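Local coordinates for uncharacterized protein, DUF633, LMOf2365_1472 (Listeria monocytogenes str. 4b F2365, PDB 3GNL), which is of unknown function but is probably a tRNA methyltransferase that modifies N1 of adenine 22 with S-adenosylmethionine as methyl donor, at residues E13-Y18 / Y156-L161; G51-G56 / K78-A83; T171-F176 / I228-D233. One frame throughout, in Å; residues are numbered along the deposited sequence.

Contact 1: residues E13-Y18 / Y156-L161; sequences EKVASY and YEIMVL
Y18 and I158 reach this contact through two torsions. The CA-CB bond of Y18 points toward strand 156-161, and chi1 of -65° puts CG anti to the carbonyl carbon, beside the backbone N. In I158, chi2 of 164° sets CD1 anti to CA, and this methyl meets K14 and V15. V160 supplies the partner for the ring. Its CG2 stands over one face in a CH-pi contact, 3.5 Å from the centroid of the Y18 ring and 16° off the normal. The methyl is displaced toward the CB side of the ring, where V160 CG2 lies 3.4 Å from Y18 CG. The opposite face is occupied from within the same turn, since S17 OG sits over the ring centre, 3.9 Å above its plane. That hydroxyl donates to K14 O at 2.7 Å from S17 OG, a bond that fixes its place above the ring. I158 divides its two branches between partners. CG2 comes obliquely to the ring, 3.9 Å from Y18 CE2, whereas CD1 lies 3.5 Å from K14 CG and 3.8 Å from V15 CG2. K14 thus contributes the aliphatic base of its chain, while its amine leads away from the strand. The contact is an example of helix-to-sheet packing, in which two residues of the strand whose side chains face the helix, I158 and V160, receive K14 and V15 of helix 10-16 and Y18 that follows. Strands 120-125 and 141-151 flank strand 154-163 and widen the platform: V15 and Y18 also touch I122, and Y18 reaches S145 and A147. Helix 34-41 packs against V15 through L35, Y18 O accepts from K120 NZ, and beyond the sheet M159, a selenomethionine, faces helix 129-139.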
loop_
_atom_site.group_PDB
_atom_site.type_symbol
_atom_site.label_atom_id
_atom_site.label_comp_id
_atom_site.label_asym_id
_atom_site.label_seq_id
_atom_site.Cartn_x
_atom_site.Cartn_y
_atom_site.Cartn_z
ATOM N N GLU A 13 2.115 12.723 -0.269
ATOM C CA GLU A 13 1.212 13.637 -0.937
ATOM C C GLU A 13 0.259 12.820 -1.822
ATOM O O GLU A 13 -0.971 13.071 -1.839
ATOM C CB GLU A 13 1.997 14.628 -1.779
ATOM C CG GLU A 13 1.106 15.638 -2.531
ATOM C CD GLU A 13 1.917 16.701 -3.236
ATOM O OE1 GLU A 13 2.711 16.364 -4.139
ATOM O OE2 GLU A 13 1.785 17.886 -2.870
ATOM N N LYS A 14 0.801 11.810 -2.493
ATOM C CA LYS A 14 -0.056 10.989 -3.351
ATOM C C LYS A 14 -1.051 10.221 -2.523
ATOM O O LYS A 14 -2.217 10.134 -2.872
ATOM C CB LYS A 14 0.768 10.095 -4.326
ATOM C CG LYS A 14 -0.103 9.393 -5.387
ATOM C CD LYS A 14 -0.805 10.456 -6.262
ATOM C CE LYS A 14 -1.349 9.867 -7.532
ATOM N NZ LYS A 14 -2.050 10.952 -8.300
ATOM N N VAL A 15 -0.591 9.644 -1.395
ATOM C CA VAL A 15 -1.470 8.926 -0.510
ATOM C C VAL A 15 -2.628 9.854 -0.030
ATOM O O VAL A 15 -3.804 9.458 -0.077
ATOM C CB VAL A 15 -0.661 8.333 0.687
ATOM C CG1 VAL A 15 -1.583 7.842 1.743
ATOM C CG2 VAL A 15 0.274 7.202 0.211
ATOM N N ALA A 16 -2.254 11.051 0.437
ATOM C CA ALA A 16 -3.198 12.069 0.945
ATOM C C ALA A 16 -4.181 12.509 -0.124
ATOM O O ALA A 16 -5.308 12.889 0.213
ATOM C CB ALA A 16 -2.439 13.254 1.483
ATOM N N SER A 17 -3.762 12.421 -1.390
ATOM C CA SER A 17 -4.615 12.938 -2.485
ATOM C C SER A 17 -5.904 12.120 -2.620
ATOM O O SER A 17 -6.840 12.559 -3.290
ATOM C CB SER A 17 -3.870 12.952 -3.827
ATOM O OG SER A 17 -3.816 11.657 -4.372
ATOM N N TYR A 18 -5.946 10.933 -2.023
ATOM C CA TYR A 18 -7.110 10.061 -2.046
ATOM C C TYR A 18 -8.051 10.289 -0.884
ATOM O O TYR A 18 -9.063 9.618 -0.778
ATOM C CB TYR A 18 -6.679 8.603 -2.138
ATOM C CG TYR A 18 -5.983 8.302 -3.461
ATOM C CD1 TYR A 18 -6.690 8.361 -4.677
ATOM C CD2 TYR A 18 -4.639 7.946 -3.486
ATOM C CE1 TYR A 18 -6.055 8.081 -5.901
ATOM C CE2 TYR A 18 -3.974 7.640 -4.719
ATOM C CZ TYR A 18 -4.707 7.700 -5.900
ATOM O OH TYR A 18 -4.080 7.416 -7.107
ATOM N N TYR A 156 7.226 3.306 -5.786
ATOM C CA TYR A 156 6.209 3.027 -4.790
ATOM C C TYR A 156 4.867 2.879 -5.478
ATOM O O TYR A 156 4.493 3.683 -6.336
ATOM C CB TYR A 156 6.064 4.202 -3.818
ATOM C CG TYR A 156 7.297 4.489 -3.028
ATOM C CD1 TYR A 156 7.625 3.688 -1.941
ATOM C CD2 TYR A 156 8.145 5.534 -3.392
ATOM C CE1 TYR A 156 8.808 3.912 -1.201
ATOM C CE2 TYR A 156 9.347 5.786 -2.657
ATOM C CZ TYR A 156 9.641 4.966 -1.567
ATOM O OH TYR A 156 10.808 5.173 -0.815
ATOM N N GLU A 157 4.105 1.907 -5.025
ATOM C CA GLU A 157 2.727 1.692 -5.484
ATOM C C GLU A 157 1.752 2.052 -4.374
ATOM O O GLU A 157 2.026 1.804 -3.181
ATOM C CB GLU A 157 2.515 0.226 -5.879
ATOM C CG GLU A 157 3.293 -0.242 -7.135
ATOM C CD GLU A 157 3.532 -1.738 -7.095
ATOM O OE1 GLU A 157 4.242 -2.244 -6.168
ATOM O OE2 GLU A 157 3.024 -2.406 -7.986
ATOM N N ILE A 158 0.622 2.629 -4.792
ATOM C CA ILE A 158 -0.480 3.016 -3.859
ATOM C C ILE A 158 -1.749 2.400 -4.429
ATOM O O ILE A 158 -1.938 2.341 -5.645
ATOM C CB ILE A 158 -0.622 4.552 -3.792
ATOM C CG1 ILE A 158 0.695 5.137 -3.233
ATOM C CG2 ILE A 158 -1.850 4.965 -2.912
ATOM C CD1 ILE A 158 0.822 6.590 -3.468
HETATM N N MSE A 159 -2.597 1.880 -3.559
HETATM C CA MSE A 159 -3.874 1.342 -4.025
HETATM C C MSE A 159 -4.985 1.852 -3.111
HETATM O O MSE A 159 -4.804 1.985 -1.903
HETATM C CB MSE A 159 -3.864 -0.191 -4.054
HETATM C CG MSE A 159 -3.785 -0.888 -2.743
HETATM SE SE MSE A 159 -3.792 -2.858 -3.076
HETATM C CE MSE A 159 -1.927 -2.983 -3.614
ATOM N N VAL A 160 -6.145 2.097 -3.707
ATOM C CA VAL A 160 -7.285 2.585 -2.928
ATOM C C VAL A 160 -8.378 1.580 -3.103
ATOM O O VAL A 160 -8.611 1.133 -4.243
ATOM C CB VAL A 160 -7.728 3.935 -3.444
ATOM C CG1 VAL A 160 -8.923 4.451 -2.594
ATOM C CG2 VAL A 160 -6.540 4.932 -3.442
ATOM N N LEU A 161 -8.989 1.164 -2.000
ATOM C CA LEU A 161 -9.998 0.097 -2.043
ATOM C C LEU A 161 -11.299 0.542 -1.427
ATOM O O LEU A 161 -11.309 1.428 -0.571
ATOM C CB LEU A 161 -9.514 -1.131 -1.284
ATOM C CG LEU A 161 -8.223 -1.740 -1.875
ATOM C CD1 LEU A 161 -7.078 -1.129 -1.143
ATOM C CD2 LEU A 161 -8.153 -3.214 -1.740
#

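Contact 2: residues G51-G56 / K78-A83; sequences GEVVDG and KGNGLA
E52 O is the acceptor on which this meeting of backbones turns. It takes the N-H of G79 at 2.8 Å (G79 N to E52 O) in a nearly straight bond of 166°, and K78 CA adds a CA-H...O contact at 3.2 Å from E52 O. E52 is also backbone-bonded to R77, which continues the strand ladder. G79 O lies close to E52 O without bonding, both being acceptors; it faces V53 CA, which makes a CA-H...O contact with it at 3.5 Å. V53 O is served by a water that donates to it over 3.1 Å; the link from this water to K78 NZ is weak and doubtful. The chain of K78, bent at chi2 and chi3, passes V53 O on its way to D55. A salt bridge between the two side chains is plausible, but the modelled separation is impossibly short and the placement of both ends doubtful. V53 CG2 rests beside N80, 3.9 Å from N80 CA. Within 78-83, A83 N closes a turn on N80 O, and L82 O accepts from K114 NZ. E52 and K78 form the last parallel bridge of a beta-alpha-beta crossover, strand 45-52, helix 55-67 and strand 74-78, at the strand ends where Rossmann-like methyltransferases generally bind their cofactor.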
loop_
_atom_site.group_PDB
_atom_site.type_symbol
_atom_site.label_atom_id
_atom_site.label_comp_id
_atom_site.label_asym_id
_atom_site.label_seq_id
_atom_site.Cartn_x
_atom_site.Cartn_y
_atom_site.Cartn_z
ATOM N N GLY A 51 -1.946 6.271 14.564
ATOM C CA GLY A 51 -1.522 5.090 15.346
ATOM C C GLY A 51 -0.025 4.875 15.326
ATOM O O GLY A 51 0.628 5.111 14.330
ATOM N N GLU A 52 0.572 4.447 16.440
ATOM C CA GLU A 52 1.982 4.125 16.488
ATOM C C GLU A 52 2.135 2.929 17.391
ATOM O O GLU A 52 1.349 2.771 18.312
ATOM C CB GLU A 52 2.841 5.284 17.027
ATOM C CG GLU A 52 2.615 6.607 16.284
ATOM C CD GLU A 52 3.200 6.599 14.918
ATOM O OE1 GLU A 52 3.904 5.648 14.543
ATOM O OE2 GLU A 52 2.930 7.587 14.182
ATOM N N VAL A 53 3.133 2.074 17.126
ATOM C CA VAL A 53 3.306 0.883 17.957
ATOM C C VAL A 53 4.388 1.019 19.036
ATOM O O VAL A 53 4.283 0.377 20.077
ATOM C CB VAL A 53 3.367 -0.415 17.103
ATOM C CG1 VAL A 53 4.632 -0.445 16.278
ATOM C CG2 VAL A 53 3.298 -1.657 17.990
ATOM N N VAL A 54 5.385 1.870 18.853
ATOM C CA VAL A 54 6.481 2.017 19.822
ATOM C C VAL A 54 6.823 3.488 20.178
ATOM O O VAL A 54 6.368 4.418 19.493
ATOM C CB VAL A 54 7.730 1.235 19.355
ATOM C CG1 VAL A 54 7.410 -0.264 19.321
ATOM C CG2 VAL A 54 8.219 1.740 17.990
ATOM N N ASP A 55 7.658 3.702 21.195
ATOM C CA ASP A 55 7.890 5.055 21.771
ATOM C C ASP A 55 8.371 6.223 20.942
ATOM O O ASP A 55 7.767 7.322 21.038
ATOM C CB ASP A 55 8.733 4.961 23.068
ATOM C CG ASP A 55 7.887 4.563 24.250
ATOM O OD1 ASP A 55 6.669 4.575 24.067
ATOM O OD2 ASP A 55 8.401 4.252 25.359
ATOM N N GLY A 56 9.456 6.032 20.205
ATOM C CA GLY A 56 10.068 7.073 19.400
ATOM C C GLY A 56 8.993 7.659 18.499
ATOM O O GLY A 56 8.642 8.821 18.645
ATOM N N LYS A 78 -1.189 4.863 20.927
ATOM C CA LYS A 78 -0.253 3.734 20.915
ATOM C C LYS A 78 -1.005 2.402 20.843
ATOM O O LYS A 78 -1.900 2.127 21.652
ATOM C CB LYS A 78 0.669 3.781 22.131
ATOM C CG LYS A 78 1.689 2.630 22.166
ATOM C CD LYS A 78 3.118 3.110 22.403
ATOM C CE LYS A 78 3.395 3.425 23.873
ATOM N NZ LYS A 78 4.862 3.483 24.211
ATOM N N GLY A 79 -0.633 1.580 19.861
ATOM C CA GLY A 79 -1.255 0.292 19.661
ATOM C C GLY A 79 -0.659 -0.427 18.463
ATOM O O GLY A 79 -0.071 0.203 17.556
ATOM N N ASN A 80 -0.818 -1.748 18.470
ATOM C CA ASN A 80 -0.434 -2.597 17.358
ATOM C C ASN A 80 -1.511 -2.605 16.272
ATOM O O ASN A 80 -2.642 -3.018 16.492
ATOM C CB ASN A 80 -0.217 -4.009 17.900
ATOM C CG ASN A 80 0.535 -4.899 16.929
ATOM O OD1 ASN A 80 1.172 -4.423 15.984
ATOM N ND2 ASN A 80 0.464 -6.215 17.167
ATOM N N GLY A 81 -1.189 -2.104 15.084
ATOM C CA GLY A 81 -2.124 -2.219 13.972
ATOM C C GLY A 81 -3.442 -1.492 14.194
ATOM O O GLY A 81 -3.443 -0.332 14.585
ATOM N N LEU A 82 -4.553 -2.162 13.923
ATOM C CA LEU A 82 -5.886 -1.544 14.074
ATOM C C LEU A 82 -6.426 -1.535 15.519
ATOM O O LEU A 82 -7.573 -1.121 15.693
ATOM C CB LEU A 82 -6.923 -2.125 13.112
ATOM C CG LEU A 82 -6.544 -2.207 11.618
ATOM C CD1 LEU A 82 -7.693 -2.639 10.755
ATOM C CD2 LEU A 82 -5.938 -0.865 11.132
ATOM N N ALA A 83 -5.601 -1.950 16.487
ATOM C CA ALA A 83 -5.922 -1.882 17.949
ATOM C C ALA A 83 -6.174 -0.425 18.374
ATOM O O ALA A 83 -6.791 -0.163 19.417
ATOM C CB ALA A 83 -4.818 -2.486 18.782
HETATM O O HOH W 1 5.759 0.650 22.840
#

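Contact 3: residues T171-F176 / I228-D233; sequences TKQEIF and IALVED
Q173 and D233 join the two helices by an oddly aimed hydrogen bond: Q173 NE2 donates to D233 OD2 at 2.9 Å, yet comes from above the carboxylate, 46° out of its plane. The bond is also bent at the hydrogen, and the acceptor is tilted out of the amide plane, while the two side chains cross at about a right angle. D233 OD1 has a second partner, a salt bridge to K236 NZ, so each carboxylate oxygen is engaged and the negative charge is probably offset by the lysine. Beside this polar link, L230 forms the apolar centre, with its two methyls parted between neighbours. CD1 lies over one face of the F176 ring, nearer the rim than the centre and 4.0 Å from F176 CD1. CD2 is brushed by K172, whose CG occupies the crowded position between the backbone N and the carbonyl carbon (chi1 60°); beyond it the extended chain runs past the methyl, with K172 CE 3.8 Å from L230 CD2. Helix 172-177 opens with a capping box: E174 N donates to T171 OG1 at 3.0 Å, and T171 N to E174 OE1 at 2.9 Å. The short segments cross nearly at right angles (97°), their axes 10.7 Å apart at closest approach. L230 and D233 meet K172, Q173 and F176 there. F176 continues onto W193 and W200 of helix 187-208, and L230 touches F177. Helix 172-177 is thereby set against both long C-terminal helices, 187-208 and 215-235, while I175 O accepts from R133 of helix 129-139.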
loop_
_atom_site.group_PDB
_atom_site.type_symbol
_atom_site.label_atom_id
_atom_site.label_comp_id
_atom_site.label_asym_id
_atom_site.label_seq_id
_atom_site.Cartn_x
_atom_site.Cartn_y
_atom_site.Cartn_z
ATOM N N THR A 171 -7.777 -11.081 -12.435
ATOM C CA THR A 171 -6.903 -12.009 -13.157
ATOM C C THR A 171 -5.546 -12.043 -12.422
ATOM O O THR A 171 -5.224 -11.157 -11.622
ATOM C CB THR A 171 -6.643 -11.564 -14.551
ATOM O OG1 THR A 171 -5.954 -10.292 -14.537
ATOM C CG2 THR A 171 -7.914 -11.421 -15.348
ATOM N N LYS A 172 -4.696 -12.994 -12.764
ATOM C CA LYS A 172 -3.395 -13.056 -12.107
ATOM C C LYS A 172 -2.561 -11.818 -12.480
ATOM O O LYS A 172 -1.782 -11.342 -11.651
ATOM C CB LYS A 172 -2.664 -14.376 -12.439
ATOM C CG LYS A 172 -2.386 -14.624 -13.868
ATOM C CD LYS A 172 -1.789 -16.067 -14.108
ATOM C CE LYS A 172 -1.568 -16.274 -15.654
ATOM N NZ LYS A 172 -0.532 -17.323 -16.056
ATOM N N GLN A 173 -2.747 -11.298 -13.689
ATOM C CA GLN A 173 -2.052 -10.073 -14.091
ATOM C C GLN A 173 -2.520 -8.900 -13.236
ATOM O O GLN A 173 -1.714 -8.081 -12.773
ATOM C CB GLN A 173 -2.272 -9.744 -15.567
ATOM C CG GLN A 173 -1.651 -10.760 -16.549
ATOM C CD GLN A 173 -2.547 -11.956 -16.873
ATOM O OE1 GLN A 173 -3.534 -12.274 -16.188
ATOM N NE2 GLN A 173 -2.181 -12.653 -17.955
ATOM N N GLU A 174 -3.827 -8.803 -12.997
ATOM C CA GLU A 174 -4.332 -7.714 -12.152
ATOM C C GLU A 174 -3.770 -7.822 -10.740
ATOM O O GLU A 174 -3.445 -6.806 -10.108
ATOM C CB GLU A 174 -5.866 -7.693 -12.175
ATOM C CG GLU A 174 -6.407 -7.291 -13.514
ATOM C CD GLU A 174 -7.933 -7.409 -13.607
ATOM O OE1 GLU A 174 -8.482 -8.389 -13.099
ATOM O OE2 GLU A 174 -8.536 -6.473 -14.175
ATOM N N ILE A 175 -3.684 -9.023 -10.172
ATOM C CA ILE A 175 -3.071 -9.180 -8.839
ATOM C C ILE A 175 -1.577 -8.766 -8.833
ATOM O O ILE A 175 -1.102 -8.113 -7.896
ATOM C CB ILE A 175 -3.287 -10.603 -8.315
ATOM C CG1 ILE A 175 -4.729 -10.696 -7.778
ATOM C CG2 ILE A 175 -2.362 -10.995 -7.193
ATOM C CD1 ILE A 175 -5.163 -12.085 -7.521
ATOM N N PHE A 176 -0.823 -9.196 -9.841
ATOM C CA PHE A 176 0.631 -8.974 -9.836
ATOM C C PHE A 176 0.969 -7.540 -10.147
ATOM O O PHE A 176 1.942 -7.033 -9.568
ATOM C CB PHE A 176 1.236 -9.896 -10.921
ATOM C CG PHE A 176 2.720 -10.087 -10.876
ATOM C CD1 PHE A 176 3.257 -11.236 -10.283
ATOM C CD2 PHE A 176 3.564 -9.192 -11.513
ATOM C CE1 PHE A 176 4.662 -11.463 -10.275
ATOM C CE2 PHE A 176 4.977 -9.426 -11.525
ATOM C CZ PHE A 176 5.495 -10.537 -10.900
ATOM N N ILE A 228 8.473 -13.664 -15.911
ATOM C CA ILE A 228 8.852 -12.983 -17.149
ATOM C C ILE A 228 7.683 -13.018 -18.170
ATOM O O ILE A 228 7.404 -12.030 -18.829
ATOM C CB ILE A 228 10.159 -13.641 -17.779
ATOM C CG1 ILE A 228 11.381 -13.422 -16.887
ATOM C CG2 ILE A 228 10.404 -13.186 -19.194
ATOM C CD1 ILE A 228 12.453 -14.491 -17.176
ATOM N N ALA A 229 7.037 -14.181 -18.293
ATOM C CA ALA A 229 5.900 -14.325 -19.209
ATOM C C ALA A 229 4.753 -13.375 -18.825
ATOM O O ALA A 229 4.159 -12.734 -19.705
ATOM C CB ALA A 229 5.442 -15.779 -19.257
ATOM N N LEU A 230 4.533 -13.210 -17.527
ATOM C CA LEU A 230 3.505 -12.235 -17.102
ATOM C C LEU A 230 3.849 -10.807 -17.531
ATOM O O LEU A 230 2.986 -10.032 -17.952
ATOM C CB LEU A 230 3.284 -12.291 -15.591
ATOM C CG LEU A 230 2.627 -13.540 -15.021
ATOM C CD1 LEU A 230 2.804 -13.602 -13.509
ATOM C CD2 LEU A 230 1.134 -13.559 -15.417
ATOM N N VAL A 231 5.103 -10.399 -17.361
ATOM C CA VAL A 231 5.490 -9.086 -17.776
ATOM C C VAL A 231 5.370 -8.928 -19.284
ATOM O O VAL A 231 4.868 -7.916 -19.771
ATOM C CB VAL A 231 6.956 -8.748 -17.317
ATOM C CG1 VAL A 231 7.457 -7.478 -17.972
ATOM C CG2 VAL A 231 7.029 -8.631 -15.765
ATOM N N GLU A 232 5.776 -9.951 -20.048
ATOM C CA GLU A 232 5.713 -9.867 -21.511
ATOM C C GLU A 232 4.270 -9.729 -21.966
ATOM O O GLU A 232 3.995 -8.995 -22.904
ATOM C CB GLU A 232 6.350 -11.098 -22.136
ATOM C CG GLU A 232 7.864 -11.115 -21.936
ATOM C CD GLU A 232 8.565 -12.336 -22.512
ATOM O OE1 GLU A 232 7.940 -13.409 -22.656
ATOM O OE2 GLU A 232 9.777 -12.227 -22.785
ATOM N N ASP A 233 3.378 -10.423 -21.273
ATOM C CA ASP A 233 1.951 -10.358 -21.573
ATOM C C ASP A 233 1.364 -8.974 -21.285
ATOM O O ASP A 233 0.532 -8.482 -22.056
ATOM C CB ASP A 233 1.190 -11.405 -20.765
ATOM C CG ASP A 233 -0.295 -11.394 -21.075
ATOM O OD1 ASP A 233 -0.648 -11.617 -22.255
ATOM O OD2 ASP A 233 -1.096 -11.111 -20.162
#

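Overall arrangement
Contacts 1 and 2 both belong to the seven-stranded sheet but serve different parts of it: contact 1 covers strand 154-163, which runs antiparallel to its neighbours, and contact 2 finishes the outer parallel pair. Their centres are 21 Å apart and their nearest atoms about 12 Å. Contact 3 leaves the sheet for the C-terminal helices; strand 154-163 leads into helix 172-177, and the nearest atoms of contacts 1 and 3 are about 5 Å apart. Contacts 2 and 3 lie on opposite sides of the chain's centre, 36 Å between centres. Contact 2 is the one placed at the likely cofactor end of the fold, consistent with a methyltransferase domain carrying a helical extension.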